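Local coordinates for taurocyamine kinase (Schistosoma mansoni, PDB 4WOD), which catalyses the reversible, magnesium-dependent transfer of phosphate between ATP and the guanidino substrate taurocyamine, at residues A[10-15]-A[52-57]; A[20-25]-A[59-64]; A[33-38]-A[71-76]. The protein carries 4 engineered substitutions. All coordinates share one frame; numbering follows the deposited sequence.

Contact 1. Residues A[10-15]-A[52-57]. Engineered in segment 10-15: Val11 (natural residue Ala).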
loop_
_atom_site.group_PDB
_atom_site.type_symbol
_atom_site.label_atom_id
_atom_site.label_comp_id
_atom_site.label_asym_id
_atom_site.label_seq_id
_atom_site.Cartn_x
_atom_site.Cartn_y
_atom_site.Cartn_z
ATOM N N GLN A 10 -14.573 3.429 27.195
ATOM C CA GLN A 10 -13.148 3.645 26.973
ATOM C C GLN A 10 -12.347 2.388 27.314
ATOM O O GLN A 10 -11.538 1.926 26.516
ATOM C CB GLN A 10 -12.619 4.821 27.800
ATOM C CG GLN A 10 -11.140 5.093 27.566
ATOM C CD GLN A 10 -10.457 5.716 28.778
ATOM O OE1 GLN A 10 -10.794 5.393 29.912
ATOM N NE2 GLN A 10 -9.506 6.624 28.540
ATOM N N VAL A 11 -12.561 1.851 28.508
ATOM C CA VAL A 11 -11.929 0.585 28.884
ATOM C C VAL A 11 -12.189 -0.555 27.879
ATOM O O VAL A 11 -11.257 -1.278 27.513
ATOM C CB VAL A 11 -12.377 0.166 30.284
ATOM C CG1 VAL A 11 -12.011 -1.302 30.570
ATOM C CG2 VAL A 11 -11.739 1.092 31.306
ATOM N N LYS A 12 -13.430 -0.705 27.414
ATOM C CA LYS A 12 -13.758 -1.723 26.410
ATOM C C LYS A 12 -12.971 -1.519 25.114
ATOM O O LYS A 12 -12.364 -2.454 24.574
ATOM C CB LYS A 12 -15.264 -1.718 26.105
ATOM C CG LYS A 12 -16.139 -2.324 27.191
ATOM C CD LYS A 12 -17.609 -2.306 26.791
ATOM C CE LYS A 12 -18.431 -3.187 27.707
ATOM N NZ LYS A 12 -18.167 -4.633 27.455
ATOM N N ILE A 13 -12.988 -0.288 24.621
ATOM C CA ILE A 13 -12.278 0.058 23.412
ATOM C C ILE A 13 -10.761 -0.130 23.574
ATOM O O ILE A 13 -10.098 -0.644 22.679
ATOM C CB ILE A 13 -12.595 1.516 23.001
ATOM C CG1 ILE A 13 -14.084 1.629 22.628
ATOM C CG2 ILE A 13 -11.700 1.948 21.852
ATOM C CD1 ILE A 13 -14.633 3.065 22.533
ATOM N N ARG A 14 -10.210 0.269 24.714
ATOM C CA ARG A 14 -8.766 0.127 24.925
ATOM C C ARG A 14 -8.350 -1.329 25.124
ATOM O O ARG A 14 -7.311 -1.752 24.634
ATOM C CB ARG A 14 -8.319 0.957 26.113
ATOM C CG ARG A 14 -8.108 2.390 25.749
ATOM C CD ARG A 14 -7.533 3.161 26.907
ATOM N NE ARG A 14 -7.028 4.450 26.466
ATOM C CZ ARG A 14 -6.461 5.337 27.273
ATOM N NH1 ARG A 14 -6.345 5.069 28.569
ATOM N NH2 ARG A 14 -6.020 6.488 26.780
ATOM N N ASN A 15 -9.167 -2.096 25.836
ATOM C CA ASN A 15 -8.860 -3.503 26.090
ATOM C C ASN A 15 -9.045 -4.402 24.869
ATOM O O ASN A 15 -8.749 -5.595 24.921
ATOM C CB ASN A 15 -9.724 -4.044 27.232
ATOM C CG ASN A 15 -9.225 -3.611 28.594
ATOM O OD1 ASN A 15 -8.109 -3.098 28.730
ATOM N ND2 ASN A 15 -10.051 -3.828 29.620
ATOM N N THR A 52 -20.568 2.888 19.376
ATOM C CA THR A 52 -20.423 1.895 18.309
ATOM C C THR A 52 -18.974 1.377 18.214
ATOM O O THR A 52 -18.740 0.236 17.796
ATOM C CB THR A 52 -20.880 2.468 16.935
ATOM O OG1 THR A 52 -21.206 1.396 16.036
ATOM C CG2 THR A 52 -19.786 3.356 16.321
ATOM N N ASN A 53 -18.004 2.183 18.632
ATOM C CA ASN A 53 -16.611 1.732 18.579
ATOM C C ASN A 53 -16.336 0.617 19.575
ATOM O O ASN A 53 -15.487 -0.241 19.337
ATOM C CB ASN A 53 -15.650 2.880 18.829
ATOM C CG ASN A 53 -15.729 3.939 17.761
ATOM O OD1 ASN A 53 -16.103 5.084 18.035
ATOM N ND2 ASN A 53 -15.367 3.572 16.531
ATOM N N ALA A 54 -17.039 0.647 20.694
ATOM C CA ALA A 54 -16.867 -0.371 21.730
ATOM C C ALA A 54 -17.282 -1.756 21.255
ATOM O O ALA A 54 -16.815 -2.760 21.785
ATOM C CB ALA A 54 -17.660 0.006 22.978
ATOM N N TYR A 55 -18.183 -1.817 20.278
ATOM C CA TYR A 55 -18.754 -3.097 19.870
ATOM C C TYR A 55 -18.360 -3.475 18.462
ATOM O O TYR A 55 -18.496 -4.623 18.077
ATOM C CB TYR A 55 -20.271 -3.064 20.013
ATOM C CG TYR A 55 -20.642 -2.729 21.431
ATOM C CD1 TYR A 55 -20.376 -3.623 22.463
ATOM C CD2 TYR A 55 -21.207 -1.506 21.751
ATOM C CE1 TYR A 55 -20.687 -3.310 23.777
ATOM C CE2 TYR A 55 -21.522 -1.183 23.063
ATOM C CZ TYR A 55 -21.256 -2.084 24.066
ATOM O OH TYR A 55 -21.579 -1.769 25.361
ATOM N N ASN A 56 -17.871 -2.505 17.703
ATOM C CA ASN A 56 -17.397 -2.772 16.354
ATOM C C ASN A 56 -15.937 -2.350 16.182
ATOM O O ASN A 56 -15.643 -1.229 15.763
ATOM C CB ASN A 56 -18.295 -2.059 15.347
ATOM C CG ASN A 56 -19.747 -2.480 15.481
ATOM O OD1 ASN A 56 -20.532 -1.840 16.192
ATOM N ND2 ASN A 56 -20.105 -3.579 14.823
ATOM N N PRO A 57 -15.003 -3.262 16.504
ATOM C CA PRO A 57 -13.584 -2.888 16.465
ATOM C C PRO A 57 -13.061 -2.511 15.072
ATOM O O PRO A 57 -12.023 -1.859 14.985
ATOM C CB PRO A 57 -12.873 -4.144 16.998
ATOM C CG PRO A 57 -13.861 -5.262 16.824
ATOM C CD PRO A 57 -15.220 -4.647 16.958
#
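Ile13 lays its CG1 branch against the backbone of Ala54, with Ile13 CG1 3.5 Å from Ala54 CA, nearer than the 3.9 Å to Ala54 CB. The terminal methyl runs on to the preceding residue, where Ile13 CD1 lies 3.8 Å from Asn53 CB. With CG1 beside the backbone N and anti to the carbonyl carbon (chi1 -65°), this branch is the one that crosses the gap, although the CB bond itself does not aim at the opposite helix. The small Ala54 side chain is consistent with the close backbones: Ile13 CA and Ala54 CA are 4.9 Å apart. The contact thus joins helix 6-14 to the last turn of helix 46-55, two elements of the small, all-helical N-terminal domain of phosphagen kinases. That last turn is weakly bonded, and Thr52 O receives both Tyr55 N and Asn56 N. Asn53 divides its work: CB meets the isoleucine methyl, while the amide leads away from helix 6-14, OD1 pairing with Thr23 OG1 and ND2 with Leu61 O in the arginine-binding loop. Further out, Lys12 passes obliquely by Tyr55, and the nearest atoms, Lys12 CE and Tyr55 OH, are 4.2 Å apart, a loose van der Waals approach. Lys12 CB also faces Ala54 CB at 4.3 Å. The same alanine methyl lies over one face of the Tyr55 ring, 4.0 Å from Ala54 CB to the ring plane and offset toward the rim. Glu4 touches both Lys12 and Tyr55, and Leu9, one turn earlier on helix 6-14, packs on Ala54 and Tyr55.

Contact 2. Residues A[20-25]-A[59-64]. With ARG (arginine), chain B.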
loop_
_atom_site.group_PDB
_atom_site.type_symbol
_atom_site.label_atom_id
_atom_site.label_comp_id
_atom_site.label_asym_id
_atom_site.label_seq_id
_atom_site.Cartn_x
_atom_site.Cartn_y
_atom_site.Cartn_z
ATOM N N HIS A 20 -8.379 -0.617 16.478
ATOM C CA HIS A 20 -7.317 0.313 16.121
ATOM C C HIS A 20 -7.911 1.616 15.607
ATOM O O HIS A 20 -7.389 2.220 14.667
ATOM C CB HIS A 20 -6.400 -0.295 15.058
ATOM C CG HIS A 20 -5.855 -1.632 15.441
ATOM N ND1 HIS A 20 -6.243 -2.800 14.824
ATOM C CD2 HIS A 20 -4.976 -1.990 16.405
ATOM C CE1 HIS A 20 -5.612 -3.819 15.379
ATOM N NE2 HIS A 20 -4.842 -3.356 16.345
ATOM N N SER A 21 -9.016 2.029 16.213
ATOM C CA SER A 21 -9.779 3.173 15.711
ATOM C C SER A 21 -9.118 4.484 16.092
ATOM O O SER A 21 -8.319 4.524 17.023
ATOM C CB SER A 21 -11.213 3.127 16.247
ATOM O OG SER A 21 -11.254 2.980 17.666
ATOM N N LEU A 22 -9.453 5.566 15.390
ATOM C CA LEU A 22 -9.038 6.885 15.851
ATOM C C LEU A 22 -9.751 7.230 17.156
ATOM O O LEU A 22 -9.263 8.055 17.922
ATOM C CB LEU A 22 -9.316 7.956 14.807
ATOM C CG LEU A 22 -8.538 7.812 13.495
ATOM C CD1 LEU A 22 -9.018 8.824 12.455
ATOM C CD2 LEU A 22 -7.030 7.965 13.745
ATOM N N THR A 23 -10.907 6.614 17.400
ATOM C CA THR A 23 -11.610 6.792 18.681
ATOM C C THR A 23 -10.757 6.295 19.827
ATOM O O THR A 23 -10.655 6.926 20.873
ATOM C CB THR A 23 -12.955 6.042 18.709
ATOM O OG1 THR A 23 -13.862 6.673 17.804
ATOM C CG2 THR A 23 -13.556 6.062 20.111
ATOM N N LYS A 24 -10.134 5.149 19.622
ATOM C CA LYS A 24 -9.257 4.573 20.626
ATOM C C LYS A 24 -8.052 5.499 20.832
ATOM O O LYS A 24 -7.618 5.740 21.958
ATOM C CB LYS A 24 -8.809 3.182 20.190
ATOM C CG LYS A 24 -7.840 2.496 21.125
ATOM C CD LYS A 24 -7.696 1.061 20.694
ATOM C CE LYS A 24 -6.726 0.298 21.557
ATOM N NZ LYS A 24 -6.959 -1.161 21.425
ATOM N N LYS A 25 -7.567 6.060 19.731
ATOM C CA LYS A 25 -6.370 6.892 19.749
ATOM C C LYS A 25 -6.572 8.159 20.557
ATOM O O LYS A 25 -5.702 8.550 21.324
ATOM C CB LYS A 25 -5.958 7.226 18.319
ATOM C CG LYS A 25 -4.654 7.974 18.187
ATOM C CD LYS A 25 -4.171 7.898 16.746
ATOM C CE LYS A 25 -3.044 8.865 16.462
ATOM N NZ LYS A 25 -2.712 8.813 15.003
ATOM N N ALA A 59 -14.509 -0.472 13.053
ATOM C CA ALA A 59 -14.884 0.915 12.777
ATOM C C ALA A 59 -13.740 1.871 13.113
ATOM O O ALA A 59 -13.184 1.835 14.205
ATOM C CB ALA A 59 -16.136 1.284 13.554
ATOM N N LEU A 60 -13.409 2.739 12.167
ATOM C CA LEU A 60 -12.317 3.693 12.312
ATOM C C LEU A 60 -12.681 4.963 13.103
ATOM O O LEU A 60 -11.848 5.536 13.813
ATOM C CB LEU A 60 -11.831 4.094 10.922
ATOM C CG LEU A 60 -10.530 4.880 10.873
ATOM C CD1 LEU A 60 -9.428 4.027 11.464
ATOM C CD2 LEU A 60 -10.211 5.258 9.426
ATOM N N LEU A 61 -13.924 5.396 12.955
ATOM C CA LEU A 61 -14.382 6.701 13.440
ATOM C C LEU A 61 -15.502 6.611 14.479
ATOM O O LEU A 61 -16.234 5.634 14.515
ATOM C CB LEU A 61 -14.866 7.543 12.257
ATOM C CG LEU A 61 -13.777 7.932 11.257
ATOM C CD1 LEU A 61 -14.363 8.711 10.096
ATOM C CD2 LEU A 61 -12.684 8.733 11.936
ATOM N N PRO A 62 -15.630 7.638 15.338
ATOM C CA PRO A 62 -16.842 7.707 16.162
ATOM C C PRO A 62 -18.022 8.122 15.288
ATOM O O PRO A 62 -17.856 8.298 14.071
ATOM C CB PRO A 62 -16.527 8.802 17.187
ATOM C CG PRO A 62 -15.496 9.708 16.453
ATOM C CD PRO A 62 -14.672 8.719 15.637
ATOM N N ARG A 63 -19.183 8.322 15.891
ATOM C CA ARG A 63 -20.237 9.027 15.175
ATOM C C ARG A 63 -20.609 10.229 16.021
ATOM O O ARG A 63 -19.860 10.605 16.917
ATOM C CB ARG A 63 -21.429 8.099 14.884
ATOM C CG ARG A 63 -21.049 6.851 14.031
ATOM C CD ARG A 63 -20.649 7.223 12.566
ATOM N NE ARG A 63 -20.410 6.064 11.688
ATOM C CZ ARG A 63 -19.263 5.401 11.593
ATOM N NH1 ARG A 63 -18.211 5.748 12.333
ATOM N NH2 ARG A 63 -19.158 4.374 10.750
ATOM N N SER A 64 -21.745 10.853 15.750
ATOM C CA SER A 64 -22.123 12.014 16.541
ATOM C C SER A 64 -23.549 11.872 17.031
ATOM O O SER A 64 -24.446 11.541 16.260
ATOM C CB SER A 64 -21.944 13.310 15.738
ATOM O OG SER A 64 -22.479 13.189 14.435
HETATM N N ARG B . -14.377 5.580 8.123
HETATM C CA ARG B . -15.567 5.192 8.829
HETATM C C ARG B . -15.422 4.179 9.948
HETATM O O ARG B . -14.780 3.117 9.759
HETATM C CB ARG B . -16.633 4.785 7.879
HETATM C CG ARG B . -17.366 5.956 7.319
HETATM C CD ARG B . -18.744 5.886 7.867
HETATM N NE ARG B . -19.530 6.973 7.367
HETATM C CZ ARG B . -20.720 6.818 6.858
HETATM N NH1 ARG B . -21.385 7.846 6.425
HETATM N NH2 ARG B . -21.225 5.619 6.764
HETATM O OXT ARG B . -15.983 4.601 10.970
#
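Leu22 and Leu60 are joined by the hydrogen bond of the contact: Leu22 N donates to Leu60 O at 2.9 Å, in the carbonyl plane. The N-H used belongs to the first turn of helix 22-26, whose N-cap is Ser21; Ser21 OG, also bonded to Asn19, accepts from Lys24 N at 3.1 Å. A second set of polar bonds runs from the loop to the bound arginine. Leu60 N gives a nearly straight bond to the ligand carboxylate oxygen O (2.8 Å, 168°), and Leu61 N donates to the other carboxylate oxygen, OXT, at 3.0 Å. Arg63 NH1 adds a bond to OXT and Arg63 NH2 a weak one, so two residues grip that oxygen; NH1 also donates to Pro62 O, which it meets from above the carbonyl plane at 3.1 Å. Over one face of this guanidinium lies the ligand CD.

Apolar and van der Waals contacts make up the rest. Leu22 and Leu61 lie side by side, with Leu22 CD1 3.7 Å from Leu61 CD2, while the other methyl, Leu61 CD1, turns to the ligand's N and CA. Thr23 slides past Pro62 in the opposite direction; Thr23 OG1 makes a close van der Waals approach to Pro62 CD at 3.1 Å, but its hydrogen-bond partner is Asn53 OD1.

Residues 59-64 probably belong to the guanidino-specificity loop of phosphagen kinases, consistent with their bonds to the bound arginine. Glu222 also bonds the ligand. Since the acidic end is held largely by backbone N-H groups and one cationic side chain, the chemistry is that of an anion site, consistent with a pocket that receives the sulfonate of taurocyamine.

Contact 3. Residues A[33-38]-A[71-76]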
loop_
_atom_site.group_PDB
_atom_site.type_symbol
_atom_site.label_atom_id
_atom_site.label_comp_id
_atom_site.label_asym_id
_atom_site.label_seq_id
_atom_site.Cartn_x
_atom_site.Cartn_y
_atom_site.Cartn_z
ATOM N N LYS A 33 -12.239 12.463 31.419
ATOM C CA LYS A 33 -12.404 13.264 32.631
ATOM C C LYS A 33 -13.087 14.590 32.329
ATOM O O LYS A 33 -13.946 15.052 33.075
ATOM C CB LYS A 33 -11.047 13.514 33.278
ATOM C CG LYS A 33 -11.126 14.069 34.680
ATOM C CD LYS A 33 -9.873 13.667 35.448
ATOM C CE LYS A 33 -9.649 12.160 35.325
ATOM N NZ LYS A 33 -8.252 11.741 35.650
ATOM N N LYS A 34 -12.702 15.196 31.213
ATOM C CA LYS A 34 -13.268 16.477 30.825
ATOM C C LYS A 34 -14.750 16.377 30.452
ATOM O O LYS A 34 -15.538 17.239 30.826
ATOM C CB LYS A 34 -12.481 17.065 29.656
ATOM C CG LYS A 34 -12.982 18.427 29.227
ATOM C CD LYS A 34 -12.029 19.069 28.234
ATOM C CE LYS A 34 -12.372 20.543 28.075
ATOM N NZ LYS A 34 -11.602 21.151 26.972
ATOM N N TYR A 35 -15.132 15.328 29.720
ATOM C CA TYR A 35 -16.445 15.299 29.077
ATOM C C TYR A 35 -17.475 14.305 29.624
ATOM O O TYR A 35 -18.572 14.211 29.092
ATOM C CB TYR A 35 -16.262 15.015 27.592
ATOM C CG TYR A 35 -15.568 16.120 26.802
ATOM C CD1 TYR A 35 -16.004 17.442 26.871
ATOM C CD2 TYR A 35 -14.502 15.821 25.960
ATOM C CE1 TYR A 35 -15.374 18.441 26.134
ATOM C CE2 TYR A 35 -13.870 16.812 25.217
ATOM C CZ TYR A 35 -14.313 18.112 25.304
ATOM O OH TYR A 35 -13.688 19.076 24.549
ATOM N N GLN A 36 -17.151 13.564 30.676
ATOM C CA GLN A 36 -18.016 12.430 31.025
ATOM C C GLN A 36 -19.388 12.849 31.575
ATOM O O GLN A 36 -20.297 12.023 31.629
ATOM C CB GLN A 36 -17.320 11.514 32.032
ATOM C CG GLN A 36 -16.831 12.243 33.248
ATOM C CD GLN A 36 -16.241 11.314 34.294
ATOM O OE1 GLN A 36 -16.130 10.100 34.084
ATOM N NE2 GLN A 36 -15.873 11.883 35.439
ATOM N N ALA A 37 -19.538 14.113 31.973
ATOM C CA ALA A 37 -20.825 14.613 32.445
ATOM C C ALA A 37 -21.397 15.665 31.505
ATOM O O ALA A 37 -22.499 16.167 31.730
ATOM C CB ALA A 37 -20.709 15.188 33.875
ATOM N N THR A 38 -20.671 15.989 30.443
ATOM C CA THR A 38 -21.116 17.042 29.533
ATOM C C THR A 38 -22.206 16.574 28.553
ATOM O O THR A 38 -22.131 15.469 27.990
ATOM C CB THR A 38 -19.916 17.603 28.758
ATOM O OG1 THR A 38 -18.904 17.980 29.695
ATOM C CG2 THR A 38 -20.320 18.821 27.929
ATOM N N GLU A 71 -18.906 20.631 18.293
ATOM C CA GLU A 71 -18.547 21.760 19.141
ATOM C C GLU A 71 -18.408 21.375 20.621
ATOM O O GLU A 71 -17.425 21.750 21.273
ATOM C CB GLU A 71 -19.573 22.874 18.992
ATOM C CG GLU A 71 -19.322 24.080 19.887
ATOM C CD GLU A 71 -17.921 24.680 19.729
ATOM O OE1 GLU A 71 -17.400 25.206 20.736
ATOM O OE2 GLU A 71 -17.347 24.636 18.614
ATOM N N THR A 72 -19.357 20.586 21.128
ATOM C CA THR A 72 -19.439 20.289 22.569
ATOM C C THR A 72 -18.262 19.441 23.025
ATOM O O THR A 72 -17.677 19.686 24.087
ATOM C CB THR A 72 -20.759 19.578 22.914
ATOM O OG1 THR A 72 -21.851 20.355 22.411
ATOM C CG2 THR A 72 -20.919 19.392 24.457
ATOM N N PHE A 73 -17.886 18.456 22.217
ATOM C CA PHE A 73 -16.699 17.648 22.539
ATOM C C PHE A 73 -15.549 17.929 21.573
ATOM O O PHE A 73 -14.870 17.023 21.077
ATOM C CB PHE A 73 -17.075 16.166 22.553
ATOM C CG PHE A 73 -18.379 15.887 23.262
ATOM C CD1 PHE A 73 -18.474 16.026 24.646
ATOM C CD2 PHE A 73 -19.502 15.483 22.556
ATOM C CE1 PHE A 73 -19.665 15.760 25.312
ATOM C CE2 PHE A 73 -20.710 15.221 23.215
ATOM C CZ PHE A 73 -20.789 15.358 24.601
ATOM N N ARG A 74 -15.300 19.216 21.346
ATOM C CA ARG A 74 -14.334 19.641 20.330
ATOM C C ARG A 74 -12.895 19.120 20.459
ATOM O O ARG A 74 -12.259 18.834 19.453
ATOM C CB ARG A 74 -14.276 21.157 20.285
ATOM C CG ARG A 74 -13.410 21.639 19.151
ATOM C CD ARG A 74 -13.979 22.838 18.477
ATOM N NE ARG A 74 -12.939 23.525 17.732
ATOM C CZ ARG A 74 -12.990 24.815 17.439
ATOM N NH1 ARG A 74 -14.039 25.533 17.832
ATOM N NH2 ARG A 74 -11.997 25.380 16.773
ATOM N N ASP A 75 -12.372 19.017 21.680
ATOM C CA ASP A 75 -10.985 18.571 21.856
ATOM C C ASP A 75 -10.802 17.168 21.286
ATOM O O ASP A 75 -9.729 16.820 20.784
ATOM C CB ASP A 75 -10.566 18.565 23.335
ATOM C CG ASP A 75 -10.591 19.936 23.976
ATOM O OD1 ASP A 75 -10.683 20.963 23.264
ATOM O OD2 ASP A 75 -10.499 19.976 25.218
ATOM N N PHE A 76 -11.857 16.362 21.394
ATOM C CA PHE A 76 -11.861 14.994 20.885
ATOM C C PHE A 76 -12.084 14.973 19.373
ATOM O O PHE A 76 -11.284 14.405 18.626
ATOM C CB PHE A 76 -12.939 14.168 21.608
ATOM C CG PHE A 76 -13.214 12.818 20.989
ATOM C CD1 PHE A 76 -12.316 11.764 21.142
ATOM C CD2 PHE A 76 -14.395 12.589 20.275
ATOM C CE1 PHE A 76 -12.576 10.511 20.574
ATOM C CE2 PHE A 76 -14.667 11.328 19.696
ATOM C CZ PHE A 76 -13.758 10.291 19.848
#
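Tyr35 and Phe73 mark the nearest backbone approach, 7.0 Å from CA to CA, where helix 29-35 is followed by a type I turn from Tyr35 to Thr38 and the helical path is interrupted at Phe73, between helices 69-72 and 74-84, Phe73 being the N-cap of the latter.

The Tyr35 ring is sandwiched. Lys34 CG, anti to its backbone N (chi1 -178°), lies over the centre of one face; over the opposite face come Phe73 CA, in a CH-pi contact 4.0 Å from the ring centroid, and Phe73 CD1. The two rings form a T-shaped pair in which Phe73 turns its edge to the face of Tyr35: planes at 84°, centroids 5.3 Å apart, and Phe73 CD1 3.6 Å from Tyr35 CD1. At its far end the tyrosine hydroxyl takes a hydrogen bond from the first turn of helix 74-84, Asp75 N to Tyr35 OH, 3.2 Å long with an N-H...O angle of 157°. Asp75 CB approaches the ring at its edge, and Asp75 OD2 lies against Lys34 NZ in a salt bridge whose modelled separation, 2.4 Å, is doubtfully short.

The turn contributes Thr38. Thr38 CG2 touches Thr72 CG2 at 3.6 Å as the two side chains slide past each other in opposite directions, while Thr38 O lies in the plane of the Phe73 ring at its edge, 3.6 Å from Phe73 CZ.

Helix 46-55 is the neighbouring helix: Leu46 touches Tyr35, Phe73 and Phe76, and Phe76 goes on to Val50 and to Pro62 in the loop that binds arginine. The meeting of helix 29-35 with the interruption at Phe73 thus lies in the N-terminal helical domain, not in the antiparallel sheet of the C-terminal catalytic domain.

Overall arrangement
All three contacts belong to the N-terminal helical domain of the first repeat, and their segments interleave along the chain. Contact 2 is the buried one and the one that reaches the ligand; contacts 1 and 3 are only partly buried. Contacts 1 and 2, with centres 9 Å apart, are tied by the Asn53 amide. Contacts 2 and 3, about 15 Å between centres, meet where Pro62 packs on Phe76; contacts 1 and 3 do not touch. Helix 46-55 takes part in contact 1 and backs the other two. Chemistry follows place: aliphatic overlap in contact 1, main-chain and anion-binding bonds in contact 2, aromatic stacking edged by a salt bridge in contact 3.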